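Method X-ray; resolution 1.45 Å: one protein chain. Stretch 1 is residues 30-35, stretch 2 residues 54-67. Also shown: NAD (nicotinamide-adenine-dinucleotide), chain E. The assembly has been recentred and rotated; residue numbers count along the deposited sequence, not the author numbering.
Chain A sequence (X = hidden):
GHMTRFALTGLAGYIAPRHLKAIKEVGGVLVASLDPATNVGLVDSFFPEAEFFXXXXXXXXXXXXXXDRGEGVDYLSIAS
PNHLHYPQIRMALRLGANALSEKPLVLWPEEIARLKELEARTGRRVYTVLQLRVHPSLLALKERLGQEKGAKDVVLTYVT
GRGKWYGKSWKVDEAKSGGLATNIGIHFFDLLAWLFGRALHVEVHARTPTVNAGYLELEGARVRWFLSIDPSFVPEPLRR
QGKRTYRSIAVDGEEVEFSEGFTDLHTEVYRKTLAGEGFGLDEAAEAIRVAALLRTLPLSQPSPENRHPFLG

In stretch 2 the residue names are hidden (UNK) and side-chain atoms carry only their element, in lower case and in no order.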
# COMPACT_ATOMS: atom_id res chain seq x y z
N LEU A 30 -3.54 19.45 17.98
CA LEU A 30 -3.76 18.32 17.11
C LEU A 30 -4.13 17.16 18.02
O LEU A 30 -3.27 16.65 18.76
CB LEU A 30 -2.49 18.04 16.31
CG LEU A 30 -2.66 16.85 15.36
CD1 LEU A 30 -3.75 17.15 14.30
CD2 LEU A 30 -1.32 16.44 14.70
N VAL A 31 -5.38 16.73 17.94
CA VAL A 31 -5.87 15.65 18.78
C VAL A 31 -5.53 14.28 18.15
O VAL A 31 -5.20 13.34 18.87
CB VAL A 31 -7.39 15.78 18.99
CG1 VAL A 31 -7.97 14.64 19.81
CG2 VAL A 31 -7.67 17.13 19.69
N ALA A 32 -5.64 14.15 16.83
CA ALA A 32 -5.53 12.86 16.18
C ALA A 32 -5.25 13.13 14.72
O ALA A 32 -5.63 14.17 14.16
CB ALA A 32 -6.78 12.04 16.32
N SER A 33 -4.52 12.20 14.11
CA SER A 33 -4.29 12.25 12.65
C SER A 33 -4.56 10.91 12.02
O SER A 33 -4.54 9.87 12.69
CB SER A 33 -2.82 12.60 12.37
OG SER A 33 -2.30 13.73 13.02
N LEU A 34 -4.76 10.95 10.70
CA LEU A 34 -5.03 9.79 9.87
C LEU A 34 -4.07 9.85 8.69
O LEU A 34 -4.03 10.86 7.97
CB LEU A 34 -6.46 9.82 9.29
CG LEU A 34 -6.80 8.79 8.22
CD1 LEU A 34 -6.68 7.34 8.70
CD2 LEU A 34 -8.24 9.08 7.68
N ASP A 35 -3.38 8.74 8.42
CA ASP A 35 -2.70 8.56 7.11
C ASP A 35 -2.43 7.07 7.00
O ASP A 35 -1.90 6.49 7.96
CB ASP A 35 -1.35 9.32 7.05
CG ASP A 35 -0.84 9.54 5.64
OD1 ASP A 35 -0.83 8.54 4.91
OD2 ASP A 35 -0.53 10.69 5.30
N UNK A 54 -3.97 4.57 10.97
CA UNK A 54 -3.81 4.25 9.56
C UNK A 54 -5.13 3.86 8.87
O UNK A 54 -5.20 3.89 7.64
c UNK A 54 -2.82 3.07 9.35
c UNK A 54 -1.41 3.44 9.83
o UNK A 54 -3.33 1.93 10.06
N UNK A 55 -6.17 3.49 9.62
CA UNK A 55 -7.43 2.99 9.05
C UNK A 55 -8.49 4.10 9.22
O UNK A 55 -8.81 4.54 10.34
o UNK A 55 -4.95 0.18 8.76
c UNK A 55 -7.96 1.77 9.84
c UNK A 55 -6.19 0.29 8.79
o UNK A 55 -6.88 0.03 7.80
c UNK A 55 -6.84 0.75 10.07
N UNK A 56 -9.00 4.62 8.09
CA UNK A 56 -10.02 5.67 8.21
C UNK A 56 -11.20 5.27 9.11
O UNK A 56 -11.70 6.15 9.77
c UNK A 56 -8.63 4.34 6.69
c UNK A 56 -10.46 5.85 6.75
c UNK A 56 -9.18 5.56 5.96
N UNK A 57 -11.62 4.02 9.06
CA UNK A 57 -12.81 3.55 9.83
C UNK A 57 -12.51 3.66 11.30
O UNK A 57 -13.36 4.08 12.09
o UNK A 57 -11.15 1.83 7.43
o UNK A 57 -12.48 0.40 6.41
c UNK A 57 -13.49 1.92 7.92
c UNK A 57 -12.29 1.36 7.17
c UNK A 57 -13.22 2.13 9.45
N UNK A 58 -11.27 3.34 11.69
CA UNK A 58 -10.91 3.47 13.10
C UNK A 58 -10.76 4.91 13.55
O UNK A 58 -11.16 5.28 14.67
c UNK A 58 -9.58 2.71 13.38
N UNK A 59 -10.19 5.78 12.71
CA UNK A 59 -10.08 7.18 13.01
C UNK A 59 -11.50 7.78 13.16
O UNK A 59 -11.72 8.47 14.14
c UNK A 59 -8.11 11.35 12.45
c UNK A 59 -8.88 12.11 11.50
c UNK A 59 -10.02 10.05 10.85
c UNK A 59 -8.36 9.97 12.55
c UNK A 59 -9.45 7.80 11.75
c UNK A 59 -9.80 11.41 10.74
c UNK A 59 -9.27 9.29 11.76
N UNK A 60 -12.42 7.39 12.29
CA UNK A 60 -13.81 7.89 12.40
C UNK A 60 -14.44 7.42 13.73
O UNK A 60 -15.08 8.25 14.39
o UNK A 60 -17.55 8.58 9.43
c UNK A 60 -14.63 7.38 11.20
c UNK A 60 -16.63 7.80 9.76
o UNK A 60 -16.33 6.77 9.08
c UNK A 60 -16.03 7.99 11.12
N UNK A 61 -14.32 6.12 14.03
CA UNK A 61 -14.94 5.62 15.26
C UNK A 61 -14.39 6.34 16.46
O UNK A 61 -15.12 6.56 17.43
c UNK A 61 -14.73 4.12 15.36
N UNK A 62 -13.09 6.64 16.49
CA UNK A 62 -12.43 7.36 17.56
C UNK A 62 -12.95 8.78 17.71
O UNK A 62 -13.32 9.19 18.81
c UNK A 62 -9.48 8.56 20.61
c UNK A 62 -10.18 8.18 18.33
c UNK A 62 -9.70 9.43 17.99
o UNK A 62 -8.35 10.55 21.20
c UNK A 62 -10.91 7.31 17.35
c UNK A 62 -8.96 9.78 20.23
c UNK A 62 -10.08 7.77 19.66
c UNK A 62 -9.06 10.21 18.93
N UNK A 63 -13.05 9.48 16.58
CA UNK A 63 -13.58 10.83 16.62
C UNK A 63 -15.07 10.79 17.01
O UNK A 63 -15.49 11.72 17.66
c UNK A 63 -11.89 12.49 13.61
c UNK A 63 -11.92 11.80 14.96
c UNK A 63 -11.17 12.66 15.99
c UNK A 63 -13.41 11.52 15.27
N UNK A 64 -15.81 9.75 16.64
CA UNK A 64 -17.24 9.62 17.01
C UNK A 64 -17.32 9.35 18.50
O UNK A 64 -18.19 9.95 19.16
o UNK A 64 -19.41 6.16 15.41
c UNK A 64 -17.87 8.50 16.20
c UNK A 64 -19.91 7.32 15.37
o UNK A 64 -20.79 7.68 14.53
c UNK A 64 -19.42 8.34 16.35
N UNK A 65 -16.45 8.48 19.04
CA UNK A 65 -16.37 8.34 20.49
C UNK A 65 -16.07 9.64 21.21
O UNK A 65 -16.73 9.92 22.23
c UNK A 65 -15.33 7.27 20.91
o UNK A 65 -14.72 5.04 20.48
c UNK A 65 -15.68 5.87 20.47
o UNK A 65 -16.85 5.53 20.16
N UNK A 66 -15.11 10.45 20.76
CA UNK A 66 -14.82 11.75 21.35
C UNK A 66 -16.08 12.64 21.31
O UNK A 66 -16.41 13.25 22.34
c UNK A 66 -11.94 11.53 22.27
c UNK A 66 -12.28 11.81 20.81
c UNK A 66 -11.33 12.78 20.15
c UNK A 66 -13.67 12.44 20.62
N UNK A 67 -16.79 12.66 20.19
CA UNK A 67 -17.99 13.51 20.10
C UNK A 67 -18.94 13.07 21.20
O UNK A 67 -19.56 13.93 21.85
n UNK A 67 -21.87 12.07 15.48
c UNK A 67 -20.83 13.86 17.42
c UNK A 67 -19.94 14.32 18.57
c UNK A 67 -18.66 13.44 18.72
n UNK A 67 -22.20 10.47 17.09
n UNK A 67 -21.31 12.51 17.66
c UNK A 67 -21.81 11.69 16.74
PA NAD E . 1.40 13.87 -0.90
O1A NAD E . 2.75 14.33 -0.50
O2A NAD E . 1.19 12.77 -1.95
O5B NAD E . 0.78 13.46 0.49
C5B NAD E . -0.50 12.89 0.42
C4B NAD E . -0.77 12.14 1.75
O4B NAD E . -2.15 11.69 1.82
C3B NAD E . 0.09 10.85 1.76
O3B NAD E . 0.92 10.78 2.94
C2B NAD E . -0.94 9.70 1.66
O2B NAD E . -0.56 8.49 2.33
C1B NAD E . -2.11 10.40 2.42
N9A NAD E . -3.39 9.70 2.15
C8A NAD E . -3.83 8.86 1.17
N7A NAD E . -5.07 8.46 1.41
C5A NAD E . -5.44 8.97 2.63
C6A NAD E . -6.62 8.89 3.46
N6A NAD E . -7.68 8.11 3.08
N1A NAD E . -6.53 9.61 4.57
C2A NAD E . -5.55 10.38 5.02
N3A NAD E . -4.41 10.45 4.27
C4A NAD E . -4.40 9.79 3.11
O3 NAD E . 0.57 15.14 -1.40
PN NAD E . 0.59 16.64 -0.97
O1N NAD E . 1.44 17.42 -1.98
O2N NAD E . 0.90 16.76 0.49
O5D NAD E . -0.88 17.14 -1.33
C5D NAD E . -1.81 16.93 -0.30
C4D NAD E . -2.99 17.87 -0.59
O4D NAD E . -2.48 19.20 -0.37
C3D NAD E . -3.57 17.82 -2.01
O3D NAD E . -4.98 18.17 -1.89
C2D NAD E . -2.85 19.01 -2.67
O2D NAD E . -3.62 19.59 -3.72
C1D NAD E . -2.61 20.02 -1.54
N1N NAD E . -1.45 20.88 -1.77
C2N NAD E . -1.56 22.18 -1.62
C3N NAD E . -0.53 23.09 -1.79
C7N NAD E . -0.88 24.51 -1.65
O7N NAD E . -1.87 24.89 -0.98
N7N NAD E . 0.02 25.34 -2.17
C4N NAD E . 0.72 22.56 -2.12
C5N NAD E . 0.84 21.17 -2.19
C6N NAD E . -0.25 20.32 -2.00

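Position 54 has three side-chain atoms: a carbon carrying one oxygen and one carbon. Its CA lies 3.4 Å from Asp35 O, a CA-H...O contact. This is Thr54.

Position 55 has three carbons, the third carrying two oxygens. Its backbone C lies 3.7 Å from Leu34 CD1. This is Glu55, at the N-cap position. Its CA-to-CB bond points away from the strand, and its OE1 accepts a hydrogen bond from Thr54 OG1 at 2.7 Å.

Position 56 has three carbons closing a ring onto the backbone N. That N lies 3.6 Å from Leu34 CD1, and a ring carbon lies 4.0 Å from Leu34 CD2. This is Pro56, the first residue of the helix.

Position 57 again has three carbons ending in two oxygens and touches nothing on stretch 1. This is Glu57. Position 58 has a single carbon, out of contact. This is Ala58.

Position 59 has one carbon, then a ring of six carbons with no oxygen. Leu34 CB sits over one face, 3.6 Å from the ring centroid and 5° off the normal, a CH-pi contact. Ala32 C lies at the ring edge, 4.1 Å from a ring carbon. This is Phe59; that carbon is CE1.

Position 60 has three carbons, the third carrying two oxygens. Its CA-to-CB bond points away, and it touches nothing on stretch 1. This is Glu60.

Position 61 has one carbon, out of reach of the strand. This is Ala61.

Position 62 has one carbon and a six-carbon ring bearing an oxygen. A ring carbon lies 3.9 Å from Ala32 CB. This is Tyr62.

Position 63 has four carbons, forked at the second. Its CB points sideways, but the end comes nearer, with a terminal carbon 4.4 Å from Ala32 CB. This is Leu63.

Position 64 has three carbons and two terminal oxygens, out of reach. This is Glu64. Position 65 is one carbon shorter, also out of reach. This is Asp65.

Position 66 has four carbons, forked at the second. A terminal carbon lies 3.9 Å from Val31 CG1. This is Leu66.

Position 67 has three carbons, a nitrogen, then a carbon carrying two more nitrogens, out of reach. This is Arg67.

The helix runs nearly antiparallel to the strand, at 161°, with axes 9.0 Å apart at closest approach. Leu34 therefore packs near the helix start and Val31 near its later turns. No hydrogen bond crosses; the contact is mainly apolar packing, centred on Leu34 and Phe59. Asp35 points its CB away from the helix and accepts hydrogen bonds from the adenine-side ribose of NAD: O2B to OD1 at 2.6 Å and O3B to OD2 at 2.8 Å.

Stretch 2 (54-67) TEPEAFEAYLEDLR
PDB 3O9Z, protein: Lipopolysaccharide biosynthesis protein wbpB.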